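Local coordinates for oxidoreductase protein (Agrobacterium radiobacter, PDB 5UI9) that binds NAD+ and (2S)-2,3-dihydroxy-2-methylpropanoic acid and probably catalyses NAD-dependent oxidation or reduction of a small hydroxylated substrate, at residues 86-91 against 117-122; 148-153 against 223-228; 195-200 against 216-221; 261-266 against 274-279. All coordinates share one frame; numbering follows the deposited sequence.

Contact 1. Residues 86-91 against 117-122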
loop_
_atom_site.group_PDB
_atom_site.type_symbol
_atom_site.label_atom_id
_atom_site.label_comp_id
_atom_site.label_asym_id
_atom_site.label_seq_id
_atom_site.Cartn_x
_atom_site.Cartn_y
_atom_site.Cartn_z
ATOM N N MET A 86 -1.303 40.545 5.472
ATOM C CA MET A 86 -2.114 41.729 5.150
ATOM C C MET A 86 -3.522 41.610 5.751
ATOM O O MET A 86 -4.067 42.588 6.285
ATOM C CB MET A 86 -2.232 41.935 3.633
ATOM C CG MET A 86 -0.958 42.384 2.929
ATOM S SD MET A 86 -1.250 42.862 1.203
ATOM C CE MET A 86 0.271 42.353 0.405
ATOM N N ALA A 87 -4.100 40.414 5.651
ATOM C CA ALA A 87 -5.417 40.141 6.229
ATOM C C ALA A 87 -5.388 40.346 7.742
ATOM O O ALA A 87 -6.253 41.034 8.287
ATOM C CB ALA A 87 -5.880 38.730 5.885
ATOM N N ALA A 88 -4.371 39.786 8.398
ATOM C CA ALA A 88 -4.220 39.883 9.850
ATOM C C ALA A 88 -4.079 41.332 10.337
ATOM O O ALA A 88 -4.749 41.731 11.299
ATOM C CB ALA A 88 -3.036 39.048 10.308
ATOM N N ALA A 89 -3.236 42.112 9.653
ATOM C CA ALA A 89 -3.033 43.534 9.969
ATOM C C ALA A 89 -4.284 44.380 9.748
ATOM O O ALA A 89 -4.526 45.336 10.493
ATOM C CB ALA A 89 -1.875 44.099 9.153
ATOM N N HIS A 90 -5.076 44.031 8.730
ATOM C CA HIS A 90 -6.376 44.694 8.483
ATOM C C HIS A 90 -7.558 44.059 9.231
ATOM O O HIS A 90 -8.701 44.474 9.027
ATOM C CB HIS A 90 -6.670 44.754 6.976
ATOM C CG HIS A 90 -5.833 45.754 6.247
ATOM N ND1 HIS A 90 -4.573 45.463 5.767
ATOM C CD2 HIS A 90 -6.065 47.052 5.935
ATOM C CE1 HIS A 90 -4.072 46.533 5.178
ATOM N NE2 HIS A 90 -4.955 47.512 5.269
ATOM N N LYS A 91 -7.269 43.083 10.101
ATOM C CA LYS A 91 -8.259 42.338 10.891
ATOM C C LYS A 91 -9.414 41.774 10.055
ATOM O O LYS A 91 -10.580 41.864 10.435
ATOM C CB LYS A 91 -8.768 43.187 12.066
ATOM C CG LYS A 91 -7.705 43.477 13.114
ATOM C CD LYS A 91 -8.243 44.369 14.227
ATOM C CE LYS A 91 -7.122 44.917 15.105
ATOM N NZ LYS A 91 -6.308 43.834 15.732
ATOM N N ALA A 117 -3.868 38.574 15.964
ATOM C CA ALA A 117 -4.856 39.542 15.480
ATOM C C ALA A 117 -6.307 39.147 15.796
ATOM O O ALA A 117 -7.228 39.902 15.497
ATOM C CB ALA A 117 -4.684 39.748 13.982
ATOM N N ASP A 118 -6.502 37.962 16.377
ATOM C CA ASP A 118 -7.816 37.455 16.772
ATOM C C ASP A 118 -8.761 37.350 15.568
ATOM O O ASP A 118 -9.918 37.772 15.629
ATOM C CB ASP A 118 -8.402 38.323 17.908
ATOM C CG ASP A 118 -9.493 37.612 18.711
ATOM O OD1 ASP A 118 -9.764 36.417 18.481
ATOM O OD2 ASP A 118 -10.093 38.266 19.588
ATOM N N ILE A 119 -8.248 36.777 14.478
ATOM C CA ILE A 119 -9.041 36.531 13.272
ATOM C C ILE A 119 -8.971 35.049 12.885
ATOM O O ILE A 119 -7.924 34.413 13.053
ATOM C CB ILE A 119 -8.622 37.409 12.067
ATOM C CG1 ILE A 119 -7.133 37.241 11.709
ATOM C CG2 ILE A 119 -8.942 38.873 12.346
ATOM C CD1 ILE A 119 -6.860 37.285 10.221
ATOM N N PRO A 120 -10.091 34.488 12.396
ATOM C CA PRO A 120 -10.046 33.122 11.879
ATOM C C PRO A 120 -9.140 32.971 10.650
ATOM O O PRO A 120 -9.035 33.890 9.822
ATOM C CB PRO A 120 -11.506 32.838 11.506
ATOM C CG PRO A 120 -12.309 33.765 12.339
ATOM C CD PRO A 120 -11.474 34.995 12.494
ATOM N N LEU A 121 -8.476 31.821 10.561
ATOM C CA LEU A 121 -7.696 31.446 9.386
ATOM C C LEU A 121 -8.032 30.002 9.052
ATOM O O LEU A 121 -7.818 29.118 9.881
ATOM C CB LEU A 121 -6.196 31.578 9.662
ATOM C CG LEU A 121 -5.231 31.120 8.556
ATOM C CD1 LEU A 121 -5.427 31.940 7.286
ATOM C CD2 LEU A 121 -3.789 31.196 9.039
ATOM N N MET A 122 -8.554 29.774 7.846
ATOM C CA MET A 122 -8.852 28.431 7.360
ATOM C C MET A 122 -8.035 28.157 6.111
ATOM O O MET A 122 -7.950 29.004 5.226
ATOM C CB MET A 122 -10.341 28.282 7.022
ATOM C CG MET A 122 -10.733 26.855 6.647
ATOM S SD MET A 122 -12.443 26.644 6.129
ATOM C CE MET A 122 -12.392 27.270 4.457
#

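Contact 2. Residues 148-153 against 223-228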
loop_
_atom_site.group_PDB
_atom_site.type_symbol
_atom_site.label_atom_id
_atom_site.label_comp_id
_atom_site.label_asym_id
_atom_site.label_seq_id
_atom_site.Cartn_x
_atom_site.Cartn_y
_atom_site.Cartn_z
ATOM N N PRO A 148 -9.882 1.138 14.323
ATOM C CA PRO A 148 -9.017 0.980 13.141
ATOM C C PRO A 148 -7.561 0.686 13.518
ATOM O O PRO A 148 -7.049 1.284 14.454
ATOM C CB PRO A 148 -9.122 2.341 12.449
ATOM C CG PRO A 148 -9.432 3.306 13.546
ATOM C CD PRO A 148 -10.248 2.553 14.555
ATOM N N PHE A 149 -6.926 -0.261 12.827
ATOM C CA PHE A 149 -5.492 -0.551 13.035
ATOM C C PHE A 149 -4.604 -0.376 11.792
ATOM O O PHE A 149 -3.378 -0.279 11.915
ATOM C CB PHE A 149 -5.297 -1.949 13.659
ATOM C CG PHE A 149 -5.707 -3.102 12.767
ATOM C CD1 PHE A 149 -4.845 -3.589 11.786
ATOM C CD2 PHE A 149 -6.942 -3.729 12.938
ATOM C CE1 PHE A 149 -5.217 -4.651 10.975
ATOM C CE2 PHE A 149 -7.317 -4.796 12.137
ATOM C CZ PHE A 149 -6.450 -5.264 11.158
ATOM N N TRP A 150 -5.205 -0.350 10.606
ATOM C CA TRP A 150 -4.445 -0.262 9.374
ATOM C C TRP A 150 -5.245 0.484 8.330
ATOM O O TRP A 150 -6.465 0.348 8.272
ATOM C CB TRP A 150 -4.095 -1.661 8.853
ATOM C CG TRP A 150 -3.162 -1.641 7.684
ATOM C CD1 TRP A 150 -1.798 -1.593 7.720
ATOM C CD2 TRP A 150 -3.527 -1.649 6.302
ATOM N NE1 TRP A 150 -1.289 -1.574 6.445
ATOM C CE2 TRP A 150 -2.329 -1.616 5.554
ATOM C CE3 TRP A 150 -4.749 -1.699 5.620
ATOM C CZ2 TRP A 150 -2.319 -1.619 4.160
ATOM C CZ3 TRP A 150 -4.736 -1.709 4.227
ATOM C CH2 TRP A 150 -3.528 -1.667 3.518
ATOM N N GLY A 151 -4.559 1.253 7.493
ATOM C CA GLY A 151 -5.219 1.903 6.367
ATOM C C GLY A 151 -4.346 2.054 5.144
ATOM O O GLY A 151 -3.127 2.019 5.234
ATOM N N ARG A 152 -4.994 2.202 3.993
ATOM C CA ARG A 152 -4.339 2.629 2.780
ATOM C C ARG A 152 -5.160 3.734 2.144
ATOM O O ARG A 152 -6.372 3.589 1.988
ATOM C CB ARG A 152 -4.199 1.477 1.790
ATOM C CG ARG A 152 -3.395 1.862 0.551
ATOM C CD ARG A 152 -3.749 1.022 -0.656
ATOM N NE ARG A 152 -2.935 1.392 -1.813
ATOM C CZ ARG A 152 -3.109 0.926 -3.046
ATOM N NH1 ARG A 152 -4.067 0.050 -3.322
ATOM N NH2 ARG A 152 -2.315 1.338 -4.017
ATOM N N PHE A 153 -4.476 4.810 1.754
ATOM C CA PHE A 153 -5.070 5.960 1.090
ATOM C C PHE A 153 -4.291 6.172 -0.207
ATOM O O PHE A 153 -3.103 6.475 -0.164
ATOM C CB PHE A 153 -4.962 7.196 1.989
ATOM C CG PHE A 153 -5.520 6.986 3.370
ATOM C CD1 PHE A 153 -4.730 6.426 4.379
ATOM C CD2 PHE A 153 -6.833 7.335 3.665
ATOM C CE1 PHE A 153 -5.245 6.215 5.650
ATOM C CE2 PHE A 153 -7.353 7.125 4.936
ATOM C CZ PHE A 153 -6.559 6.563 5.928
ATOM N N GLY A 223 -1.602 4.188 17.296
ATOM C CA GLY A 223 -1.100 2.838 17.051
ATOM C C GLY A 223 -1.299 2.340 15.632
ATOM O O GLY A 223 -0.567 1.460 15.192
ATOM N N ALA A 224 -2.278 2.895 14.911
ATOM C CA ALA A 224 -2.550 2.503 13.522
ATOM C C ALA A 224 -1.366 2.761 12.593
ATOM O O ALA A 224 -0.583 3.679 12.810
ATOM C CB ALA A 224 -3.792 3.211 12.986
ATOM N N THR A 225 -1.242 1.911 11.579
ATOM C CA THR A 225 -0.267 2.073 10.511
ATOM C C THR A 225 -1.034 2.380 9.239
ATOM O O THR A 225 -2.091 1.800 9.006
ATOM C CB THR A 225 0.527 0.777 10.286
ATOM O OG1 THR A 225 1.172 0.393 11.500
ATOM C CG2 THR A 225 1.574 0.949 9.185
ATOM N N SER A 226 -0.513 3.278 8.410
ATOM C CA SER A 226 -1.107 3.495 7.099
ATOM C C SER A 226 -0.081 3.712 5.989
ATOM O O SER A 226 1.083 4.047 6.243
ATOM C CB SER A 226 -2.143 4.626 7.141
ATOM O OG SER A 226 -1.536 5.895 7.043
ATOM N N ILE A 227 -0.540 3.460 4.763
ATOM C CA ILE A 227 0.182 3.759 3.539
ATOM C C ILE A 227 -0.546 4.883 2.804
ATOM O O ILE A 227 -1.758 4.807 2.588
ATOM C CB ILE A 227 0.240 2.525 2.610
ATOM C CG1 ILE A 227 1.020 1.377 3.273
ATOM C CG2 ILE A 227 0.841 2.869 1.250
ATOM C CD1 ILE A 227 2.479 1.680 3.560
ATOM N N VAL A 228 0.199 5.920 2.435
ATOM C CA VAL A 228 -0.270 6.938 1.506
ATOM C C VAL A 228 0.561 6.781 0.243
ATOM O O VAL A 228 1.781 6.994 0.262
ATOM C CB VAL A 228 -0.119 8.353 2.077
ATOM C CG1 VAL A 228 -0.432 9.405 1.017
ATOM C CG2 VAL A 228 -1.038 8.513 3.274
#

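Contact 3. Residues 195-200 against 216-221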
loop_
_atom_site.group_PDB
_atom_site.type_symbol
_atom_site.label_atom_id
_atom_site.label_comp_id
_atom_site.label_asym_id
_atom_site.label_seq_id
_atom_site.Cartn_x
_atom_site.Cartn_y
_atom_site.Cartn_z
ATOM N N ALA A 195 2.774 10.227 14.307
ATOM C CA ALA A 195 3.963 10.298 15.164
ATOM C C ALA A 195 5.235 10.301 14.331
ATOM O O ALA A 195 6.092 11.174 14.499
ATOM C CB ALA A 195 3.989 9.125 16.138
ATOM N N THR A 196 5.356 9.310 13.448
ATOM C CA THR A 196 6.538 9.151 12.592
ATOM C C THR A 196 6.131 8.809 11.162
ATOM O O THR A 196 5.026 8.322 10.911
ATOM C CB THR A 196 7.516 8.078 13.129
ATOM O OG1 THR A 196 6.821 6.846 13.320
ATOM C CG2 THR A 196 8.127 8.499 14.456
ATOM N N LEU A 197 7.052 9.071 10.240
ATOM C CA LEU A 197 6.780 9.040 8.809
ATOM C C LEU A 197 8.039 8.657 8.023
ATOM O O LEU A 197 9.138 9.096 8.361
ATOM C CB LEU A 197 6.285 10.429 8.395
ATOM C CG LEU A 197 5.902 10.712 6.945
ATOM C CD1 LEU A 197 4.798 11.758 6.857
ATOM C CD2 LEU A 197 7.101 11.141 6.106
ATOM N N THR A 198 7.865 7.839 6.985
ATOM C CA THR A 198 8.943 7.469 6.060
ATOM C C THR A 198 8.425 7.545 4.628
ATOM O O THR A 198 7.342 7.038 4.342
ATOM C CB THR A 198 9.440 6.027 6.299
ATOM O OG1 THR A 198 9.347 5.706 7.691
ATOM C CG2 THR A 198 10.877 5.870 5.840
ATOM N N ALA A 199 9.193 8.163 3.733
ATOM C CA ALA A 199 8.733 8.426 2.368
ATOM C C ALA A 199 9.771 8.073 1.312
ATOM O O ALA A 199 10.971 8.048 1.583
ATOM C CB ALA A 199 8.313 9.878 2.226
ATOM N N ARG A 200 9.273 7.780 0.111
ATOM C CA ARG A 200 10.084 7.504 -1.072
ATOM C C ARG A 200 9.444 8.212 -2.251
ATOM O O ARG A 200 8.222 8.207 -2.377
ATOM C CB ARG A 200 10.130 6.000 -1.364
ATOM C CG ARG A 200 10.679 5.157 -0.234
ATOM C CD ARG A 200 12.155 5.416 -0.021
ATOM N NE ARG A 200 12.702 4.515 0.993
ATOM C CZ ARG A 200 12.763 4.759 2.299
ATOM N NH1 ARG A 200 12.364 5.918 2.822
ATOM N NH2 ARG A 200 13.266 3.828 3.098
ATOM N N ILE A 216 4.453 6.683 1.027
ATOM C CA ILE A 216 4.679 7.144 2.393
ATOM C C ILE A 216 4.092 6.133 3.380
ATOM O O ILE A 216 2.956 5.694 3.216
ATOM C CB ILE A 216 4.033 8.533 2.628
ATOM C CG1 ILE A 216 4.458 9.522 1.536
ATOM C CG2 ILE A 216 4.393 9.074 4.014
ATOM C CD1 ILE A 216 3.838 10.897 1.646
ATOM N N LEU A 217 4.873 5.784 4.401
ATOM C CA LEU A 217 4.439 4.893 5.481
ATOM C C LEU A 217 4.232 5.716 6.754
ATOM O O LEU A 217 5.168 6.350 7.231
ATOM C CB LEU A 217 5.503 3.824 5.723
ATOM C CG LEU A 217 5.304 2.776 6.820
ATOM C CD1 LEU A 217 4.055 1.937 6.611
ATOM C CD2 LEU A 217 6.533 1.874 6.865
ATOM N N LEU A 218 3.018 5.687 7.303
ATOM C CA LEU A 218 2.656 6.492 8.480
ATOM C C LEU A 218 2.488 5.645 9.734
ATOM O O LEU A 218 1.817 4.626 9.708
ATOM C CB LEU A 218 1.343 7.231 8.233
ATOM C CG LEU A 218 1.246 8.206 7.053
ATOM C CD1 LEU A 218 -0.147 8.828 6.989
ATOM C CD2 LEU A 218 2.307 9.296 7.129
ATOM N N ASP A 219 3.087 6.089 10.833
ATOM C CA ASP A 219 2.829 5.516 12.150
ATOM C C ASP A 219 1.972 6.524 12.912
ATOM O O ASP A 219 2.463 7.576 13.316
ATOM C CB ASP A 219 4.147 5.238 12.859
ATOM C CG ASP A 219 5.114 4.431 11.989
ATOM O OD1 ASP A 219 4.747 3.308 11.572
ATOM O OD2 ASP A 219 6.241 4.905 11.713
ATOM N N HIS A 220 0.683 6.222 13.065
ATOM C CA HIS A 220 -0.242 7.138 13.744
ATOM C C HIS A 220 -0.063 7.079 15.260
ATOM O O HIS A 220 0.362 6.060 15.797
ATOM C CB HIS A 220 -1.684 6.841 13.342
ATOM C CG HIS A 220 -1.965 7.100 11.895
ATOM N ND1 HIS A 220 -2.516 8.279 11.444
ATOM C CD2 HIS A 220 -1.759 6.336 10.794
ATOM C CE1 HIS A 220 -2.646 8.229 10.130
ATOM N NE2 HIS A 220 -2.194 7.059 9.710
ATOM N N GLN A 221 -0.374 8.180 15.947
ATOM C CA GLN A 221 -0.231 8.254 17.414
ATOM C C GLN A 221 -1.096 7.222 18.155
ATOM O O GLN A 221 -0.686 6.707 19.196
ATOM C CB GLN A 221 -0.538 9.672 17.921
ATOM C CG GLN A 221 0.476 10.722 17.474
ATOM C CD GLN A 221 0.079 12.149 17.829
ATOM O OE1 GLN A 221 -0.950 12.391 18.465
ATOM N NE2 GLN A 221 0.902 13.106 17.415
HETATM O O HOH W 1 6.882 5.790 9.273
#

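Contact 4. Residues 261-266 against 274-279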
loop_
_atom_site.group_PDB
_atom_site.type_symbol
_atom_site.label_atom_id
_atom_site.label_comp_id
_atom_site.label_asym_id
_atom_site.label_seq_id
_atom_site.Cartn_x
_atom_site.Cartn_y
_atom_site.Cartn_z
ATOM N N TYR A 261 -16.687 5.243 -6.595
ATOM C CA TYR A 261 -17.302 5.615 -5.313
ATOM C C TYR A 261 -18.124 4.510 -4.649
ATOM O O TYR A 261 -19.097 4.785 -3.944
ATOM C CB TYR A 261 -18.142 6.883 -5.471
ATOM C CG TYR A 261 -17.393 7.999 -6.139
ATOM C CD1 TYR A 261 -16.415 8.697 -5.448
ATOM C CD2 TYR A 261 -17.652 8.361 -7.465
ATOM C CE1 TYR A 261 -15.714 9.732 -6.042
ATOM C CE2 TYR A 261 -16.950 9.398 -8.077
ATOM C CZ TYR A 261 -15.986 10.082 -7.355
ATOM O OH TYR A 261 -15.267 11.102 -7.928
ATOM N N ARG A 262 -17.718 3.263 -4.860
ATOM C CA ARG A 262 -18.373 2.131 -4.233
ATOM C C ARG A 262 -17.793 1.925 -2.837
ATOM O O ARG A 262 -16.584 1.803 -2.682
ATOM C CB ARG A 262 -18.190 0.884 -5.086
ATOM C CG ARG A 262 -19.029 -0.289 -4.605
ATOM C CD ARG A 262 -19.233 -1.333 -5.691
ATOM N NE ARG A 262 -18.053 -2.175 -5.905
ATOM C CZ ARG A 262 -17.689 -3.208 -5.138
ATOM N NH1 ARG A 262 -18.399 -3.561 -4.064
ATOM N NH2 ARG A 262 -16.591 -3.900 -5.447
ATOM N N LEU A 263 -18.664 1.878 -1.831
ATOM C CA LEU A 263 -18.262 1.802 -0.427
ATOM C C LEU A 263 -18.734 0.483 0.184
ATOM O O LEU A 263 -19.929 0.299 0.431
ATOM C CB LEU A 263 -18.844 2.999 0.337
ATOM C CG LEU A 263 -18.585 3.132 1.837
ATOM C CD1 LEU A 263 -17.099 3.098 2.147
ATOM C CD2 LEU A 263 -19.207 4.427 2.339
ATOM N N GLU A 264 -17.787 -0.430 0.401
ATOM C CA GLU A 264 -18.046 -1.722 1.045
ATOM C C GLU A 264 -17.696 -1.641 2.514
ATOM O O GLU A 264 -16.551 -1.365 2.862
ATOM C CB GLU A 264 -17.199 -2.831 0.430
ATOM C CG GLU A 264 -17.926 -3.689 -0.578
ATOM C CD GLU A 264 -17.054 -4.816 -1.104
ATOM O OE1 GLU A 264 -16.327 -5.453 -0.306
ATOM O OE2 GLU A 264 -17.103 -5.056 -2.327
ATOM N N VAL A 265 -18.678 -1.903 3.367
ATOM C CA VAL A 265 -18.474 -1.943 4.809
ATOM C C VAL A 265 -18.919 -3.313 5.282
ATOM O O VAL A 265 -20.069 -3.690 5.055
ATOM C CB VAL A 265 -19.307 -0.868 5.530
ATOM C CG1 VAL A 265 -19.149 -0.992 7.047
ATOM C CG2 VAL A 265 -18.927 0.523 5.040
ATOM N N THR A 266 -18.017 -4.064 5.912
ATOM C CA THR A 266 -18.388 -5.342 6.526
ATOM C C THR A 266 -18.090 -5.268 8.017
ATOM O O THR A 266 -17.020 -4.813 8.418
ATOM C CB THR A 266 -17.696 -6.571 5.878
ATOM O OG1 THR A 266 -16.355 -6.694 6.355
ATOM C CG2 THR A 266 -17.696 -6.478 4.354
ATOM N N SER A 274 -22.657 0.590 -0.528
ATOM C CA SER A 274 -23.300 1.878 -0.748
ATOM C C SER A 274 -22.658 2.629 -1.911
ATOM O O SER A 274 -21.486 2.418 -2.243
ATOM C CB SER A 274 -23.218 2.733 0.513
ATOM O OG SER A 274 -23.763 2.038 1.615
ATOM N N ASP A 275 -23.450 3.512 -2.512
ATOM C CA ASP A 275 -23.002 4.415 -3.553
ATOM C C ASP A 275 -22.673 5.761 -2.902
ATOM O O ASP A 275 -23.571 6.535 -2.567
ATOM C CB ASP A 275 -24.091 4.563 -4.625
ATOM C CG ASP A 275 -23.660 5.439 -5.799
ATOM O OD1 ASP A 275 -22.522 5.956 -5.805
ATOM O OD2 ASP A 275 -24.473 5.605 -6.732
ATOM N N ALA A 276 -21.376 6.039 -2.758
ATOM C CA ALA A 276 -20.898 7.275 -2.144
ATOM C C ALA A 276 -20.544 8.350 -3.186
ATOM O O ALA A 276 -19.693 9.206 -2.928
ATOM C CB ALA A 276 -19.702 6.970 -1.249
ATOM N N SER A 277 -21.203 8.318 -4.346
ATOM C CA SER A 277 -20.915 9.251 -5.430
ATOM C C SER A 277 -21.202 10.694 -5.037
ATOM O O SER A 277 -22.090 10.959 -4.221
ATOM C CB SER A 277 -21.740 8.923 -6.668
ATOM O OG SER A 277 -21.304 7.720 -7.246
ATOM N N PRO A 278 -20.467 11.637 -5.639
ATOM C CA PRO A 278 -20.743 13.033 -5.376
ATOM C C PRO A 278 -21.931 13.511 -6.191
ATOM O O PRO A 278 -22.309 12.891 -7.185
ATOM C CB PRO A 278 -19.465 13.722 -5.848
ATOM C CG PRO A 278 -19.020 12.887 -6.995
ATOM C CD PRO A 278 -19.387 11.472 -6.629
ATOM N N GLN A 279 -22.510 14.612 -5.748
ATOM C CA GLN A 279 -23.516 15.318 -6.507
ATOM C C GLN A 279 -22.864 15.990 -7.706
ATOM O O GLN A 279 -21.637 16.130 -7.776
ATOM C CB GLN A 279 -24.196 16.370 -5.627
ATOM C CG GLN A 279 -24.996 15.779 -4.473
ATOM C CD GLN A 279 -25.740 16.843 -3.680
ATOM O OE1 GLN A 279 -26.972 16.840 -3.612
ATOM N NE2 GLN A 279 -24.994 17.765 -3.094
HETATM O O HOH W 2 -21.834 0.542 2.850
#

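Contact 1. Residues 86-91 against 117-122
The flat groups of this interface are mainly backbone carbonyls: Ile119 CG2 stands over a face of the Lys91 carbonyl group, 3.7 Å from Lys91 C, whereas Ala117 CB comes obliquely to the carbonyl of Ala88, 3.3 Å from Ala88 O. The imidazole of His90 lies off the interface and meets its own helix at an edge. There His90 ND1 donates to Met86 O in the ring plane (3.0 Å), and that oxygen also accepts from His90 N on the opposite face of its plane; Phe63 meets the His90 ring from outside. Across the contact, Ile119 works with both branches. Its CG1 sits between the backbone N and the carbonyl carbon (chi1 57°), which carries CD1 to 3.7 Å from Ala88 CA while CG2 is left for Lys91. Two C-terminal helix ends of the NAD-binding Rossmann domain meet here, those of helices 80-89 and 104-116, which lie in successive beta-alpha-beta crossovers. Both finish in Schellman motifs, with positive phi at Lys91 and Asp118; in the first, Lys91 N returns to Ala88 O at 3.1 Å. Ala88 CB and Ala117 CB pack at 4.1 Å, and Thr113 adds to the same patch. The Lys91 chain bends at its last torsion and brings NZ to 4.0 Å from Ala117 O, too long for a hydrogen bond. Beyond Ile119 the chain enters strand 121-124, which pairs with strand 94-97.

Contact 2. Residues 148-153 against 223-228
Trp150 holds CG anti to its backbone N (chi1 -173°), which lays the indole along the strand pair with CD1 3.6 Å from Thr225 O; the two side chains cross obliquely. Phe153 takes the other course, CG beside its backbone N (chi1 -53°), and its ring runs back along Gly151 until CE1 meets Ser226 CB edge-on at 3.8 Å. Between these two side chains, which lie on opposite faces, the strands run parallel, their axes 4.6 Å apart, and four backbone bonds join them: Phe149 O and Gly151 O accept from Thr225 N and Ile227 N, while Gly151 N and Phe153 N give to Thr225 O and Ile227 O. The last, Phe153 N to Ile227 O, is short and straight (2.8 Å, 169°). This is the sole parallel pairing in the mixed sheet of the GFO/IDH/MocA C-terminal domain. At Phe149 and Trp150 the same strand forms a classic bulge against Asp249 on its other side. The face bearing Trp150, Arg152 and Ile227 meets the second subunit, whose Arg156 makes a cation-pi contact with the indole and whose Ile227 packs on its counterpart. Arg152 NE is paired with Asp229 and Ser226 OG with His220, so these two polar ends are satisfied within the chain, and the guanidinium of that Arg156 against the indole probably helps to hold the subunits together.

Contact 3. Residues 195-200 against 216-221
Strands 196-200 and 216-220 run antiparallel at 174° with axes 4.6 Å apart, Thr196 and Thr198 forming hydrogen-bonded pairs with Asp219 and Leu217. With chi1 at 54°, the Thr196 hydroxyl is tucked over its own backbone and donates from OG1 to Asp219 OD2 at 2.6 Å, arriving on the anti side of the carboxylate and 16° out of its plane. A water on this face links the next rung: it accepts from Thr198 OG1 and donates to Asp219 OD2 and Leu217 O, both at 2.7 Å. OD2 therefore receives two donors, which would tend to stabilise the carboxylate as an anion; between subunits, Asp219 OD1 is salt-bridged to Arg200 of the second subunit, and Arg200 of this chain likewise to Asp219 of that subunit. The two strands make a beta hairpin in the GFO/IDH/MocA C-terminal domain, and a classic beta bulge interrupts the end away from the connecting turn. Ala195 and Thr196 both face Asp219, whose carbonyl O accepts a firm bond from Ala195 N (2.8 Å) and a weak one from Thr196 N (3.4 Å). On the opposite face the side chains are apolar. Leu197 and Leu218 lie alongside each other, pointing the same way, and Leu197 CD1 meets Leu218 CD2 at 3.5 Å. Leu197 lies at a slant to Ile216, CG to CG2 3.7 Å, while the other branch of Ile216 leads to Ala199, CG1 to CB 3.9 Å. Helix 316-335 lies against this layer through Leu325 and Ala329, and helix 175-191 through Leu184 and Ala187.

Contact 4. Residues 261-266 against 274-279
Pro278 CD rests over one face of the Tyr261 ring in a CH-pi contact, 16° off the ring normal and displaced toward the rim, with Tyr261 CE2 its nearest atom at 3.5 Å. The two side chains cross at about a right angle, and Ser277 OG approaches the ring obliquely near CD2. Next come the backbone bonds that set this meeting: Tyr261 O accepts from Ala276 N at 2.9 Å, and Leu263 and Ser274 exchange a pair of bonds, Leu263 N to Ser274 O being 2.9 Å. A water donates to Leu263 O and lies 2.7 Å from Ser274 OG, linking the Leu263 carbonyl with the Ser274 side chain. Two backbone features position the first shell. Tyr261 adopts positive phi in a G1 beta bulge with Arg262, both facing Ser258, consistent with a CB directed at residues 276-278; chi1 of -51° turns CG away from the carbonyl carbon. Asp275 makes an Asx turn, its OD1 taking Ser277 OG on the syn lone pair (2.6 Å) and Ser277 N from above the carboxylate plane (3.1 Å); the turn probably helps to bring Pro278 over the ring. Farther out, Asn290 touches both Tyr261 and Pro278, and Pro132 touches Tyr261 and Ala276, so the residues flanking the hairpin strands meet helices 131-141 and 289-308. Arg262 NH1 grips Glu264 OE2 in a salt bridge along the first strand (2.6 Å). Three backbone bonds and the CH-pi contact make the join, while burying Ala276 O without a partner in the model probably carries some energetic cost.

In the fold
Contacts 2, 3 and 4 belong to one mixed sheet, whereas contact 1 lies in the Rossmann domain, its centre 36 Å from that of contact 2 and 39 Å from that of contact 4. Contacts 2 and 3 touch, centres 10 Å apart: strands 213-220 and 225-231 are neighbours, Ser226 O and Leu218 N lie 2.7 Å apart in a probable hydrogen bond, and both meet the second subunit. Contact 4 occupies the far edge of the sheet, 20 Å from contact 2 between centres. None reaches the ligands: the side chain of Ala87 is about 13 Å from NAD, Val228 about 13 Å and Ile216 about 14 Å from the bound acid, Tyr261 about 12 Å from each.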